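Local coordinates for protein glypican-1 (Homo sapiens, PDB 4YWT) that bears heparan sulfate chains at the cell surface, through which it binds alpha-4(V) collagen, and takes part in Schwann cell myelination, at residues N291-M296 against R386-F391; L298-F303 against E380-L385; A283-E288 against M457-M462; D231-V236 against D390-L395. The protein carries 3 engineered substitutions. All coordinates share one frame; numbering follows the deposited sequence.

Contact 1. Residues N291-M296 against R386-F391; sequences NLLDSM and RDVQDF. With CA (calcium ion), chain F.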
loop_
_atom_site.group_PDB
_atom_site.type_symbol
_atom_site.label_atom_id
_atom_site.label_comp_id
_atom_site.label_asym_id
_atom_site.label_seq_id
_atom_site.Cartn_x
_atom_site.Cartn_y
_atom_site.Cartn_z
ATOM N N ASN A 291 3.559 5.020 -9.382
ATOM C CA ASN A 291 2.341 5.293 -10.138
ATOM C C ASN A 291 1.094 4.979 -9.319
ATOM O O ASN A 291 0.176 5.808 -9.202
ATOM C CB ASN A 291 2.320 4.488 -11.440
ATOM C CG ASN A 291 3.252 5.054 -12.492
ATOM O OD1 ASN A 291 3.553 6.248 -12.494
ATOM N ND2 ASN A 291 3.712 4.197 -13.397
ATOM N N LEU A 292 1.073 3.777 -8.749
ATOM C CA LEU A 292 -0.050 3.343 -7.933
ATOM C C LEU A 292 -0.275 4.286 -6.764
ATOM O O LEU A 292 -1.391 4.752 -6.549
ATOM C CB LEU A 292 0.161 1.924 -7.407
ATOM C CG LEU A 292 -1.074 1.400 -6.674
ATOM C CD1 LEU A 292 -2.232 1.283 -7.649
ATOM C CD2 LEU A 292 -0.809 0.070 -5.988
ATOM N N LEU A 293 0.786 4.569 -6.013
ATOM C CA LEU A 293 0.660 5.426 -4.837
ATOM C C LEU A 293 0.243 6.845 -5.221
ATOM O O LEU A 293 -0.479 7.506 -4.474
ATOM C CB LEU A 293 1.965 5.451 -4.041
ATOM C CG LEU A 293 2.068 4.421 -2.912
ATOM C CD1 LEU A 293 2.114 3.003 -3.458
ATOM C CD2 LEU A 293 3.283 4.702 -2.042
ATOM N N ASP A 294 0.688 7.304 -6.387
ATOM C CA ASP A 294 0.276 8.607 -6.899
ATOM C C ASP A 294 -1.222 8.640 -7.180
ATOM O O ASP A 294 -1.922 9.566 -6.756
ATOM C CB ASP A 294 1.051 8.966 -8.166
ATOM C CG ASP A 294 2.219 9.894 -7.893
ATOM O OD1 ASP A 294 2.721 9.903 -6.748
ATOM O OD2 ASP A 294 2.634 10.615 -8.825
ATOM N N SER A 295 -1.715 7.627 -7.888
ATOM C CA SER A 295 -3.141 7.570 -8.205
ATOM C C SER A 295 -3.979 7.375 -6.939
ATOM O O SER A 295 -5.133 7.802 -6.875
ATOM C CB SER A 295 -3.428 6.455 -9.216
ATOM O OG SER A 295 -3.300 5.174 -8.626
ATOM N N MET A 296 -3.387 6.744 -5.931
ATOM C CA MET A 296 -4.067 6.505 -4.663
ATOM C C MET A 296 -4.149 7.781 -3.834
ATOM O O MET A 296 -5.135 8.015 -3.136
ATOM C CB MET A 296 -3.358 5.405 -3.872
ATOM C CG MET A 296 -3.768 3.998 -4.274
ATOM S SD MET A 296 -3.242 2.744 -3.089
ATOM C CE MET A 296 -1.467 2.934 -3.159
ATOM N N ARG A 386 3.193 9.124 0.884
ATOM C CA ARG A 386 4.282 9.949 0.375
ATOM C C ARG A 386 5.594 9.532 1.026
ATOM O O ARG A 386 6.667 9.708 0.451
ATOM C CB ARG A 386 4.021 11.436 0.629
ATOM C CG ARG A 386 2.920 12.040 -0.227
ATOM C CD ARG A 386 2.796 13.536 0.021
ATOM N NE ARG A 386 1.402 13.972 0.085
ATOM C CZ ARG A 386 0.721 14.462 -0.946
ATOM N NH1 ARG A 386 1.302 14.580 -2.132
ATOM N NH2 ARG A 386 -0.542 14.833 -0.791
ATOM N N ASP A 387 5.499 8.971 2.229
ATOM C CA ASP A 387 6.687 8.562 2.972
ATOM C C ASP A 387 7.317 7.266 2.452
ATOM O O ASP A 387 8.526 7.066 2.579
ATOM C CB ASP A 387 6.348 8.404 4.453
ATOM C CG ASP A 387 7.569 8.101 5.298
ATOM O OD1 ASP A 387 8.565 8.846 5.190
ATOM O OD2 ASP A 387 7.533 7.115 6.064
ATOM N N VAL A 388 6.505 6.390 1.868
ATOM C CA VAL A 388 6.995 5.080 1.444
ATOM C C VAL A 388 6.985 4.885 -0.075
ATOM O O VAL A 388 7.101 3.759 -0.560
ATOM C CB VAL A 388 6.173 3.942 2.085
ATOM C CG1 VAL A 388 6.248 4.022 3.602
ATOM C CG2 VAL A 388 4.724 3.991 1.607
ATOM N N GLN A 389 6.857 5.976 -0.824
ATOM C CA GLN A 389 6.874 5.888 -2.280
ATOM C C GLN A 389 8.281 5.579 -2.789
ATOM O O GLN A 389 8.452 5.099 -3.909
ATOM C CB GLN A 389 6.359 7.183 -2.912
ATOM C CG GLN A 389 7.066 8.436 -2.431
ATOM C CD GLN A 389 6.512 9.697 -3.064
ATOM O OE1 GLN A 389 5.746 9.637 -4.025
ATOM N NE2 GLN A 389 6.899 10.847 -2.528
ATOM N N ASP A 390 9.281 5.851 -1.954
ATOM C CA ASP A 390 10.679 5.653 -2.326
ATOM C C ASP A 390 11.222 4.311 -1.855
ATOM O O ASP A 390 12.409 4.031 -2.005
ATOM C CB ASP A 390 11.550 6.780 -1.756
ATOM C CG ASP A 390 11.456 6.893 -0.232
ATOM O OD1 ASP A 390 10.866 6.003 0.420
ATOM O OD2 ASP A 390 11.988 7.878 0.322
ATOM N N PHE A 391 10.344 3.495 -1.280
ATOM C CA PHE A 391 10.730 2.281 -0.559
ATOM C C PHE A 391 11.728 1.391 -1.304
ATOM O O PHE A 391 12.843 1.128 -0.822
ATOM C CB PHE A 391 9.472 1.471 -0.229
ATOM C CG PHE A 391 9.729 0.281 0.647
ATOM C CD1 PHE A 391 10.043 0.449 1.986
ATOM C CD2 PHE A 391 9.651 -1.004 0.137
ATOM C CE1 PHE A 391 10.279 -0.643 2.801
ATOM C CE2 PHE A 391 9.886 -2.100 0.946
ATOM C CZ PHE A 391 10.200 -1.919 2.281
HETATM CA CA CA F . 10.853 7.384 2.334
HETATM O O HOH W 1 9.710 9.067 1.082
HETATM O O HOH W 2 12.707 6.088 3.111
HETATM O O HOH W 3 10.886 5.053 2.866
#
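Leu293 reaches from helix 286-299 with its CD2 methyl against the turn that follows helix 373-387. That methyl lies 3.8 Å from Gln389 CA and 4.0 Å from Gln389 CB, and it meets Val388 CG2 at the same 4.0 Å, so one methyl covers the backbone and CB of Gln389 and a methyl of Val388. Val388 does not point straight at the helix; it offers CG2 from the flank, and its side chain also touches Leu95 and Met98 of helix 70-129.

At the more exposed margin the amide of Gln389 and the carboxylate of Asp294 pass each other at a slant, their planes 50° apart. Gln389 OE1 and Asp294 OD1 stay 4.1 Å from each other. The glutamine CG sits between the backbone N and carbonyl carbon (chi1 53°), and the extended chain beyond it carries the amide toward Asp294.

A calcium ion is bound by Asp387 O, by both carboxylate oxygens of Asp390 and by three waters. The type I beta turn Val388 to Phe391 links helices 373-387 and 391-404 of the predominantly alpha-helical glypican core, packed by Leu293 on one side and next to the calcium site on the other.

Contact 2. Residues L298-F303 against E380-L385; sequences LITDKF and EAKAQL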
loop_
_atom_site.group_PDB
_atom_site.type_symbol
_atom_site.label_atom_id
_atom_site.label_comp_id
_atom_site.label_asym_id
_atom_site.label_seq_id
_atom_site.Cartn_x
_atom_site.Cartn_y
_atom_site.Cartn_z
ATOM N N LEU A 298 -4.188 10.695 -5.307
ATOM C CA LEU A 298 -5.110 11.493 -6.111
ATOM C C LEU A 298 -6.578 11.140 -5.889
ATOM O O LEU A 298 -7.425 12.030 -5.823
ATOM C CB LEU A 298 -4.776 11.351 -7.597
ATOM C CG LEU A 298 -3.733 12.329 -8.137
ATOM C CD1 LEU A 298 -3.555 12.151 -9.637
ATOM C CD2 LEU A 298 -4.131 13.759 -7.803
ATOM N N ILE A 299 -6.879 9.849 -5.773
ATOM C CA ILE A 299 -8.269 9.400 -5.700
ATOM C C ILE A 299 -8.982 9.883 -4.431
ATOM O O ILE A 299 -10.209 9.994 -4.411
ATOM C CB ILE A 299 -8.368 7.854 -5.785
ATOM C CG1 ILE A 299 -9.802 7.420 -6.104
ATOM C CG2 ILE A 299 -7.877 7.201 -4.505
ATOM C CD1 ILE A 299 -10.309 7.925 -7.439
ATOM N N THR A 300 -8.218 10.190 -3.386
ATOM C CA THR A 300 -8.802 10.608 -2.112
ATOM C C THR A 300 -9.552 11.933 -2.223
ATOM O O THR A 300 -10.438 12.219 -1.419
ATOM C CB THR A 300 -7.729 10.741 -1.010
ATOM O OG1 THR A 300 -6.797 11.770 -1.362
ATOM C CG2 THR A 300 -6.992 9.428 -0.825
ATOM N N ASP A 301 -9.196 12.738 -3.219
ATOM C CA ASP A 301 -9.869 14.011 -3.447
ATOM C C ASP A 301 -11.333 13.796 -3.818
ATOM O O ASP A 301 -12.194 14.622 -3.506
ATOM C CB ASP A 301 -9.163 14.806 -4.550
ATOM C CG ASP A 301 -7.813 15.340 -4.114
ATOM O OD1 ASP A 301 -7.602 15.509 -2.894
ATOM O OD2 ASP A 301 -6.963 15.593 -4.992
ATOM N N LYS A 302 -11.604 12.671 -4.474
ATOM C CA LYS A 302 -12.938 12.368 -4.980
ATOM C C LYS A 302 -13.893 11.902 -3.886
ATOM O O LYS A 302 -15.069 11.659 -4.153
ATOM C CB LYS A 302 -12.858 11.307 -6.082
ATOM C CG LYS A 302 -12.103 11.763 -7.315
ATOM C CD LYS A 302 -12.612 13.114 -7.792
ATOM C CE LYS A 302 -12.117 13.432 -9.194
ATOM N NZ LYS A 302 -12.707 14.699 -9.708
ATOM N N PHE A 303 -13.391 11.779 -2.661
ATOM C CA PHE A 303 -14.234 11.385 -1.536
ATOM C C PHE A 303 -15.256 12.478 -1.234
ATOM O O PHE A 303 -16.324 12.211 -0.681
ATOM C CB PHE A 303 -13.390 11.086 -0.292
ATOM C CG PHE A 303 -12.520 9.859 -0.419
ATOM C CD1 PHE A 303 -12.605 9.034 -1.533
ATOM C CD2 PHE A 303 -11.621 9.531 0.583
ATOM C CE1 PHE A 303 -11.805 7.912 -1.645
ATOM C CE2 PHE A 303 -10.819 8.407 0.476
ATOM C CZ PHE A 303 -10.911 7.597 -0.639
ATOM N N GLU A 380 -3.364 11.616 7.205
ATOM C CA GLU A 380 -2.424 10.621 7.712
ATOM C C GLU A 380 -2.000 9.642 6.616
ATOM O O GLU A 380 -0.814 9.335 6.467
ATOM C CB GLU A 380 -3.038 9.863 8.892
ATOM C CG GLU A 380 -2.311 8.579 9.267
ATOM C CD GLU A 380 -0.942 8.827 9.874
ATOM O OE1 GLU A 380 -0.655 9.979 10.258
ATOM O OE2 GLU A 380 -0.153 7.863 9.968
ATOM N N ALA A 381 -2.974 9.172 5.845
ATOM C CA ALA A 381 -2.719 8.211 4.778
ATOM C C ALA A 381 -1.827 8.796 3.689
ATOM O O ALA A 381 -0.920 8.127 3.201
ATOM C CB ALA A 381 -4.028 7.726 4.181
ATOM N N LYS A 382 -2.085 10.043 3.308
ATOM C CA LYS A 382 -1.271 10.707 2.298
ATOM C C LYS A 382 0.147 10.917 2.808
ATOM O O LYS A 382 1.110 10.791 2.048
ATOM C CB LYS A 382 -1.896 12.039 1.879
ATOM C CG LYS A 382 -3.157 11.876 1.040
ATOM C CD LYS A 382 -3.437 13.097 0.177
ATOM C CE LYS A 382 -3.941 14.267 0.999
ATOM N NZ LYS A 382 -4.503 15.334 0.125
ATOM N N ALA A 383 0.280 11.226 4.096
ATOM C CA ALA A 383 1.605 11.332 4.701
ATOM C C ALA A 383 2.352 10.003 4.603
ATOM O O ALA A 383 3.483 9.945 4.105
ATOM C CB ALA A 383 1.497 11.776 6.152
ATOM N N GLN A 384 1.708 8.934 5.065
ATOM C CA GLN A 384 2.322 7.609 5.071
ATOM C C GLN A 384 2.656 7.096 3.670
ATOM O O GLN A 384 3.628 6.365 3.489
ATOM C CB GLN A 384 1.411 6.604 5.780
ATOM C CG GLN A 384 1.416 6.715 7.299
ATOM C CD GLN A 384 2.731 6.279 7.925
ATOM O OE1 GLN A 384 3.626 5.776 7.244
ATOM N NE2 GLN A 384 2.851 6.470 9.234
ATOM N N LEU A 385 1.851 7.477 2.683
ATOM C CA LEU A 385 2.058 7.018 1.314
ATOM C C LEU A 385 3.148 7.822 0.619
ATOM O O LEU A 385 3.938 7.270 -0.146
ATOM C CB LEU A 385 0.755 7.091 0.516
ATOM C CG LEU A 385 -0.281 6.022 0.871
ATOM C CD1 LEU A 385 -1.440 6.038 -0.112
ATOM C CD2 LEU A 385 0.365 4.644 0.928
HETATM O O HOH W 4 -6.993 14.481 -0.560
#
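Thr300 and Lys382 mark the closest approach of the two backbones, their CA atoms 8.7 Å apart. Residues 380-385 are regular helix, with Gln384 N bonded to Glu380 O and Leu385 N to Ala381 O. In 298-303 the bonds run from the N of one residue to the O three before it: Asp301 N to Leu298 O, Lys302 N to Ile299 O and Phe303 N to Thr300 O.

A gap of this size is crossed by the long chain of Lys382, which bends at chi3 (-73°) and passes Thr300 at an angle, bringing CD to 3.9 Å from Thr300 OG1. Its ammonium goes on toward Asp301, but NZ remains 4.3 Å from Asp301 OD1, beyond a salt bridge. A water completes the link: it donates to Asp301 OD1 at 2.6 Å and to Thr300 OG1 at 2.8 Å, and accepts from Lys382 NZ at 2.7 Å. The opposite charges are thus joined through one molecule, while Thr300 OG1 is also bonded to Val297 O one turn earlier.

Thr300 CA lies over the centre of the Phe303 ring, 3.8 Å above its plane. The water-linked lysine is at the partly exposed margin of a bundle of long helices. Further in, Phe303 meets Phe110 of helix 70-129 edge-to-face, Thr300 packs on Phe222 of helix 204-236, Ala381 on Gln102 and Phe106 of helix 70-129, and Ile299 on Leu466 and Tyr470 of helix 450-471.

Contact 3. Residues A283-E288 against M457-M462; sequences ADLDAE and MQLKIM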
loop_
_atom_site.group_PDB
_atom_site.type_symbol
_atom_site.label_atom_id
_atom_site.label_comp_id
_atom_site.label_asym_id
_atom_site.label_seq_id
_atom_site.Cartn_x
_atom_site.Cartn_y
_atom_site.Cartn_z
ATOM N N ALA A 283 14.014 -3.354 -6.785
ATOM C CA ALA A 283 14.076 -1.952 -7.179
ATOM C C ALA A 283 13.377 -1.702 -8.515
ATOM O O ALA A 283 13.052 -0.561 -8.847
ATOM C CB ALA A 283 15.525 -1.488 -7.246
ATOM N N ASP A 284 13.145 -2.762 -9.283
ATOM C CA ASP A 284 12.401 -2.613 -10.536
ATOM C C ASP A 284 10.918 -2.281 -10.319
ATOM O O ASP A 284 10.232 -1.859 -11.249
ATOM C CB ASP A 284 12.527 -3.877 -11.387
ATOM C CG ASP A 284 13.799 -3.896 -12.214
ATOM O OD1 ASP A 284 14.394 -2.817 -12.422
ATOM O OD2 ASP A 284 14.198 -4.990 -12.666
ATOM N N LEU A 285 10.430 -2.462 -9.095
ATOM C CA LEU A 285 9.033 -2.162 -8.769
ATOM C C LEU A 285 8.773 -0.661 -8.648
ATOM O O LEU A 285 7.622 -0.226 -8.556
ATOM C CB LEU A 285 8.631 -2.849 -7.463
ATOM C CG LEU A 285 8.626 -4.376 -7.405
ATOM C CD1 LEU A 285 8.969 -4.843 -6.000
ATOM C CD2 LEU A 285 7.271 -4.915 -7.826
ATOM N N ASP A 286 9.855 0.112 -8.654
ATOM C CA ASP A 286 9.831 1.546 -8.361
ATOM C C ASP A 286 8.768 2.336 -9.124
ATOM O O ASP A 286 7.900 2.964 -8.514
ATOM C CB ASP A 286 11.211 2.149 -8.650
ATOM C CG ASP A 286 11.314 3.600 -8.226
ATOM O OD1 ASP A 286 10.970 3.905 -7.066
ATOM O OD2 ASP A 286 11.740 4.435 -9.051
ATOM N N ALA A 287 8.842 2.296 -10.450
ATOM C CA ALA A 287 7.980 3.110 -11.307
ATOM C C ALA A 287 6.488 2.855 -11.080
ATOM O O ALA A 287 5.707 3.793 -10.914
ATOM C CB ALA A 287 8.333 2.873 -12.769
ATOM N N GLU A 288 6.099 1.585 -11.072
ATOM C CA GLU A 288 4.691 1.231 -10.953
ATOM C C GLU A 288 4.186 1.392 -9.522
ATOM O O GLU A 288 3.009 1.682 -9.303
ATOM C CB GLU A 288 4.455 -0.197 -11.447
ATOM C CG GLU A 288 4.783 -0.400 -12.920
ATOM C CD GLU A 288 4.234 0.706 -13.808
ATOM O OE1 GLU A 288 3.051 1.077 -13.644
ATOM O OE2 GLU A 288 4.989 1.207 -14.668
ATOM N N MET A 457 2.779 -6.206 -12.794
ATOM C CA MET A 457 1.525 -6.275 -13.539
ATOM C C MET A 457 0.336 -5.889 -12.661
ATOM O O MET A 457 -0.533 -5.112 -13.081
ATOM C CB MET A 457 1.304 -7.671 -14.129
ATOM C CG MET A 457 2.236 -8.034 -15.279
ATOM S SD MET A 457 2.583 -6.682 -16.428
ATOM C CE MET A 457 0.937 -6.151 -16.907
ATOM N N GLN A 458 0.304 -6.427 -11.443
ATOM C CA GLN A 458 -0.752 -6.084 -10.489
ATOM C C GLN A 458 -0.820 -4.574 -10.246
ATOM O O GLN A 458 -1.904 -3.970 -10.283
ATOM C CB GLN A 458 -0.540 -6.820 -9.165
ATOM C CG GLN A 458 -0.683 -8.332 -9.264
ATOM C CD GLN A 458 -2.063 -8.756 -9.728
ATOM O OE1 GLN A 458 -3.045 -8.620 -8.997
ATOM N NE2 GLN A 458 -2.146 -9.272 -10.950
ATOM N N LEU A 459 0.343 -3.970 -10.009
ATOM C CA LEU A 459 0.430 -2.525 -9.822
ATOM C C LEU A 459 -0.130 -1.778 -11.030
ATOM O O LEU A 459 -0.906 -0.833 -10.873
ATOM C CB LEU A 459 1.875 -2.094 -9.561
ATOM C CG LEU A 459 2.555 -2.618 -8.294
ATOM C CD1 LEU A 459 3.996 -2.138 -8.224
ATOM C CD2 LEU A 459 1.793 -2.192 -7.053
ATOM N N LYS A 460 0.260 -2.208 -12.229
ATOM C CA LYS A 460 -0.262 -1.614 -13.462
ATOM C C LYS A 460 -1.788 -1.641 -13.505
ATOM O O LYS A 460 -2.441 -0.612 -13.725
ATOM C CB LYS A 460 0.285 -2.342 -14.692
ATOM C CG LYS A 460 1.766 -2.152 -14.960
ATOM C CD LYS A 460 2.107 -2.671 -16.351
ATOM C CE LYS A 460 3.602 -2.824 -16.552
ATOM N NZ LYS A 460 3.901 -3.580 -17.803
ATOM N N ILE A 461 -2.347 -2.830 -13.297
ATOM C CA ILE A 461 -3.793 -3.025 -13.354
ATOM C C ILE A 461 -4.540 -2.159 -12.340
ATOM O O ILE A 461 -5.493 -1.449 -12.695
ATOM C CB ILE A 461 -4.158 -4.503 -13.124
ATOM C CG1 ILE A 461 -3.620 -5.361 -14.272
ATOM C CG2 ILE A 461 -5.664 -4.671 -12.996
ATOM C CD1 ILE A 461 -3.649 -6.847 -13.996
ATOM N N MET A 462 -4.103 -2.209 -11.083
ATOM C CA MET A 462 -4.751 -1.422 -10.039
ATOM C C MET A 462 -4.654 0.073 -10.348
ATOM O O MET A 462 -5.621 0.819 -10.166
ATOM C CB MET A 462 -4.135 -1.726 -8.673
ATOM C CG MET A 462 -4.894 -1.125 -7.496
ATOM S SD MET A 462 -6.577 -1.751 -7.341
ATOM C CE MET A 462 -7.512 -0.255 -7.632
#
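Glu288 and Leu459 bury the most surface here, and they meet through their first side-chain carbons: Glu288 CB is 3.7 Å from Leu459 CB. The leucine CD1 methyl also lies against the glutamate, at 3.8 Å from both Glu288 CB and Glu288 C. Such closeness brings the two helix backbones together, with the CA atoms of Glu288 and Leu459 only 5.8 Å apart.

Beyond CB the glutamate turns to Lys460: its chain bends at chi2 (-45°) and crosses the lysine at a slant, so that Glu288 OE1 lies 3.7 Å from Lys460 CG. The contact is with the aliphatic part of the lysine; the chain of Lys460 is extended past CG, and its NZ stays 5.8 Å from Glu288 OE2, at which any attraction is probably weak; it is not a salt bridge. Glu288 OE1 is instead bonded to Asn291 ND2, on the same helix, which probably restrains the carboxylate in its bent pose.

Leu285 adds a looser apolar touch, its CD2 at 4.3 Å from Leu459 CD1. It lies in the type I turn Ala283 to Asp286 that leads into helix 286-299, and it packs also on Ile452 and Ile456 of helix 450-471. Leu459 in turn touches Val232 of helix 204-236 and Leu292 of helix 286-299. This is close helix-to-helix packing within the elongated alpha-helical bundle of the glypican core.

Contact 4. Residues D231-V236 against D390-L395; sequences DVVRKV and DFWISL. With CA (calcium ion), chain F.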
loop_
_atom_site.group_PDB
_atom_site.type_symbol
_atom_site.label_atom_id
_atom_site.label_comp_id
_atom_site.label_asym_id
_atom_site.label_seq_id
_atom_site.Cartn_x
_atom_site.Cartn_y
_atom_site.Cartn_z
ATOM N N ASP A 231 -0.554 -6.873 -0.688
ATOM C CA ASP A 231 -0.260 -8.182 -1.270
ATOM C C ASP A 231 1.062 -8.187 -2.036
ATOM O O ASP A 231 1.822 -9.155 -1.974
ATOM C CB ASP A 231 -1.398 -8.628 -2.189
ATOM C CG ASP A 231 -2.611 -9.108 -1.421
ATOM O OD1 ASP A 231 -2.457 -9.468 -0.234
ATOM O OD2 ASP A 231 -3.716 -9.129 -2.002
ATOM N N VAL A 232 1.327 -7.101 -2.758
ATOM C CA VAL A 232 2.566 -6.963 -3.511
ATOM C C VAL A 232 3.762 -7.005 -2.573
ATOM O O VAL A 232 4.712 -7.741 -2.818
ATOM C CB VAL A 232 2.602 -5.654 -4.330
ATOM C CG1 VAL A 232 4.022 -5.348 -4.786
ATOM C CG2 VAL A 232 1.667 -5.750 -5.526
ATOM N N VAL A 233 3.710 -6.230 -1.493
ATOM C CA VAL A 233 4.801 -6.248 -0.520
ATOM C C VAL A 233 4.978 -7.646 0.079
ATOM O O VAL A 233 6.099 -8.176 0.134
ATOM C CB VAL A 233 4.565 -5.231 0.611
ATOM C CG1 VAL A 233 5.630 -5.379 1.693
ATOM C CG2 VAL A 233 4.558 -3.819 0.052
ATOM N N ARG A 234 3.867 -8.241 0.508
ATOM C CA ARG A 234 3.889 -9.581 1.095
ATOM C C ARG A 234 4.520 -10.622 0.166
ATOM O O ARG A 234 5.243 -11.509 0.616
ATOM C CB ARG A 234 2.470 -10.018 1.470
ATOM C CG ARG A 234 2.372 -11.453 1.970
ATOM C CD ARG A 234 0.931 -11.854 2.248
ATOM N NE ARG A 234 0.067 -11.658 1.086
ATOM C CZ ARG A 234 -0.062 -12.530 0.092
ATOM N NH1 ARG A 234 0.620 -13.667 0.110
ATOM N NH2 ARG A 234 -0.873 -12.265 -0.923
ATOM N N LYS A 235 4.248 -10.504 -1.130
ATOM C CA LYS A 235 4.744 -11.473 -2.102
ATOM C C LYS A 235 6.205 -11.223 -2.471
ATOM O O LYS A 235 6.991 -12.163 -2.601
ATOM C CB LYS A 235 3.869 -11.450 -3.356
ATOM C CG LYS A 235 2.501 -12.079 -3.150
ATOM C CD LYS A 235 1.560 -11.770 -4.298
ATOM C CE LYS A 235 0.186 -12.374 -4.054
ATOM N NZ LYS A 235 -0.886 -11.647 -4.788
ATOM N N VAL A 236 6.559 -9.952 -2.637
ATOM C CA VAL A 236 7.924 -9.560 -2.970
ATOM C C VAL A 236 8.883 -9.925 -1.842
ATOM O O VAL A 236 10.025 -10.316 -2.088
ATOM C CB VAL A 236 8.013 -8.047 -3.268
ATOM C CG1 VAL A 236 9.461 -7.574 -3.289
ATOM C CG2 VAL A 236 7.328 -7.732 -4.588
ATOM N N ASP A 390 9.281 5.851 -1.954
ATOM C CA ASP A 390 10.679 5.653 -2.326
ATOM C C ASP A 390 11.222 4.311 -1.855
ATOM O O ASP A 390 12.409 4.031 -2.005
ATOM C CB ASP A 390 11.550 6.780 -1.756
ATOM C CG ASP A 390 11.456 6.893 -0.232
ATOM O OD1 ASP A 390 10.866 6.003 0.420
ATOM O OD2 ASP A 390 11.988 7.878 0.322
ATOM N N PHE A 391 10.344 3.495 -1.280
ATOM C CA PHE A 391 10.730 2.281 -0.559
ATOM C C PHE A 391 11.728 1.391 -1.304
ATOM O O PHE A 391 12.843 1.128 -0.822
ATOM C CB PHE A 391 9.472 1.471 -0.229
ATOM C CG PHE A 391 9.729 0.281 0.647
ATOM C CD1 PHE A 391 10.043 0.449 1.986
ATOM C CD2 PHE A 391 9.651 -1.004 0.137
ATOM C CE1 PHE A 391 10.279 -0.643 2.801
ATOM C CE2 PHE A 391 9.886 -2.100 0.946
ATOM C CZ PHE A 391 10.200 -1.919 2.281
ATOM N N TRP A 392 11.324 0.957 -2.494
ATOM C CA TRP A 392 12.037 -0.066 -3.248
ATOM C C TRP A 392 13.437 0.351 -3.689
ATOM O O TRP A 392 14.272 -0.499 -3.989
ATOM C CB TRP A 392 11.203 -0.471 -4.464
ATOM C CG TRP A 392 9.854 -0.962 -4.069
ATOM C CD1 TRP A 392 8.657 -0.342 -4.283
ATOM C CD2 TRP A 392 9.561 -2.164 -3.349
ATOM N NE1 TRP A 392 7.635 -1.093 -3.755
ATOM C CE2 TRP A 392 8.164 -2.217 -3.174
ATOM C CE3 TRP A 392 10.344 -3.205 -2.841
ATOM C CZ2 TRP A 392 7.533 -3.269 -2.515
ATOM C CZ3 TRP A 392 9.718 -4.247 -2.186
ATOM C CH2 TRP A 392 8.326 -4.272 -2.029
ATOM N N ILE A 393 13.695 1.653 -3.725
ATOM C CA ILE A 393 15.028 2.136 -4.056
ATOM C C ILE A 393 15.732 2.703 -2.827
ATOM O O ILE A 393 16.943 2.916 -2.841
ATOM C CB ILE A 393 14.993 3.214 -5.149
ATOM C CG1 ILE A 393 14.356 4.494 -4.612
ATOM C CG2 ILE A 393 14.257 2.704 -6.380
ATOM C CD1 ILE A 393 14.617 5.690 -5.473
ATOM N N SER A 394 14.972 2.949 -1.766
ATOM C CA SER A 394 15.557 3.459 -0.535
ATOM C C SER A 394 16.054 2.309 0.330
ATOM O O SER A 394 16.763 2.532 1.310
ATOM C CB SER A 394 14.550 4.305 0.245
ATOM O OG SER A 394 13.582 3.487 0.876
ATOM N N LEU A 395 15.671 1.085 -0.031
ATOM C CA LEU A 395 16.128 -0.106 0.696
ATOM C C LEU A 395 17.646 -0.158 0.971
ATOM O O LEU A 395 18.048 -0.336 2.124
ATOM C CB LEU A 395 15.703 -1.378 -0.047
ATOM C CG LEU A 395 14.283 -1.888 0.187
ATOM C CD1 LEU A 395 14.075 -3.214 -0.527
ATOM C CD2 LEU A 395 14.011 -2.027 1.674
HETATM CA CA CA F . 10.853 7.384 2.334
HETATM O O HOH W 2 12.707 6.088 3.111
HETATM O O HOH W 3 10.886 5.053 2.866
HETATM O O HOH W 1 9.710 9.067 1.082
#
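Val236 brings its CG1 methyl against the six-membered ring of Trp392, at 3.5 Å from CZ3 and 3.7 Å from CH2. The two side chains approach from opposite directions, and the methyl meets the indole obliquely. A turn earlier on the same helix, Val233 brings CG2 to 4.0 Å from Trp392 CZ2, so the far end of the indole spans two valines. CG of Trp392 stands opposite its own carbonyl carbon (chi1 -57°), and from there the ring reaches across the 9.9 Å between the CA atoms of Val233 and Trp392.

Within its own helix Trp392 carries Phe391 on one face, with the phenyl CD2 3.6 Å above the indole plane and over its centre. Trp289 of helix 286-299 meets the indole edge-to-face, and Leu285 also touches it. Three helices thus converge on this aromatic cluster in the buried middle of the glypican helical bundle.

Away from the indole the two segments part, and polar groups lie on the outer sides, beside Ile393. Arg234 on the surface of helix 204-236 makes a long, weak salt bridge from NH2 to Asp231 OD1 at 3.3 Å. Just before helix 391-404, Asp390 turns its carboxylate to the calcium ion, while its backbone O accepts from both Ser394 N and Ile393 N.

Overall arrangement
Contact 4 is wholly buried and apolar, a tryptophan against valines, whereas contacts 1, 2 and 3 mix buried leucine or threonine with polar residues nearer the surface. Helix 286-299 and the residues flanking it serve contacts 1, 2 and 3, facing helix 373-387 and the turn after it in contacts 1 and 2, and helix 450-471 in contact 3. Chemistry changes along it, from aliphatic packing with a glutamate in contact 3, through leucine against a turn in contact 1, to a water-linked lysine in contact 2. Contacts 1 and 4 share Asp390, Phe391 and the calcium ion. Leu285 ties contact 3 to contact 4, while contacts 2 and 4 lie about 19 Å apart between centres.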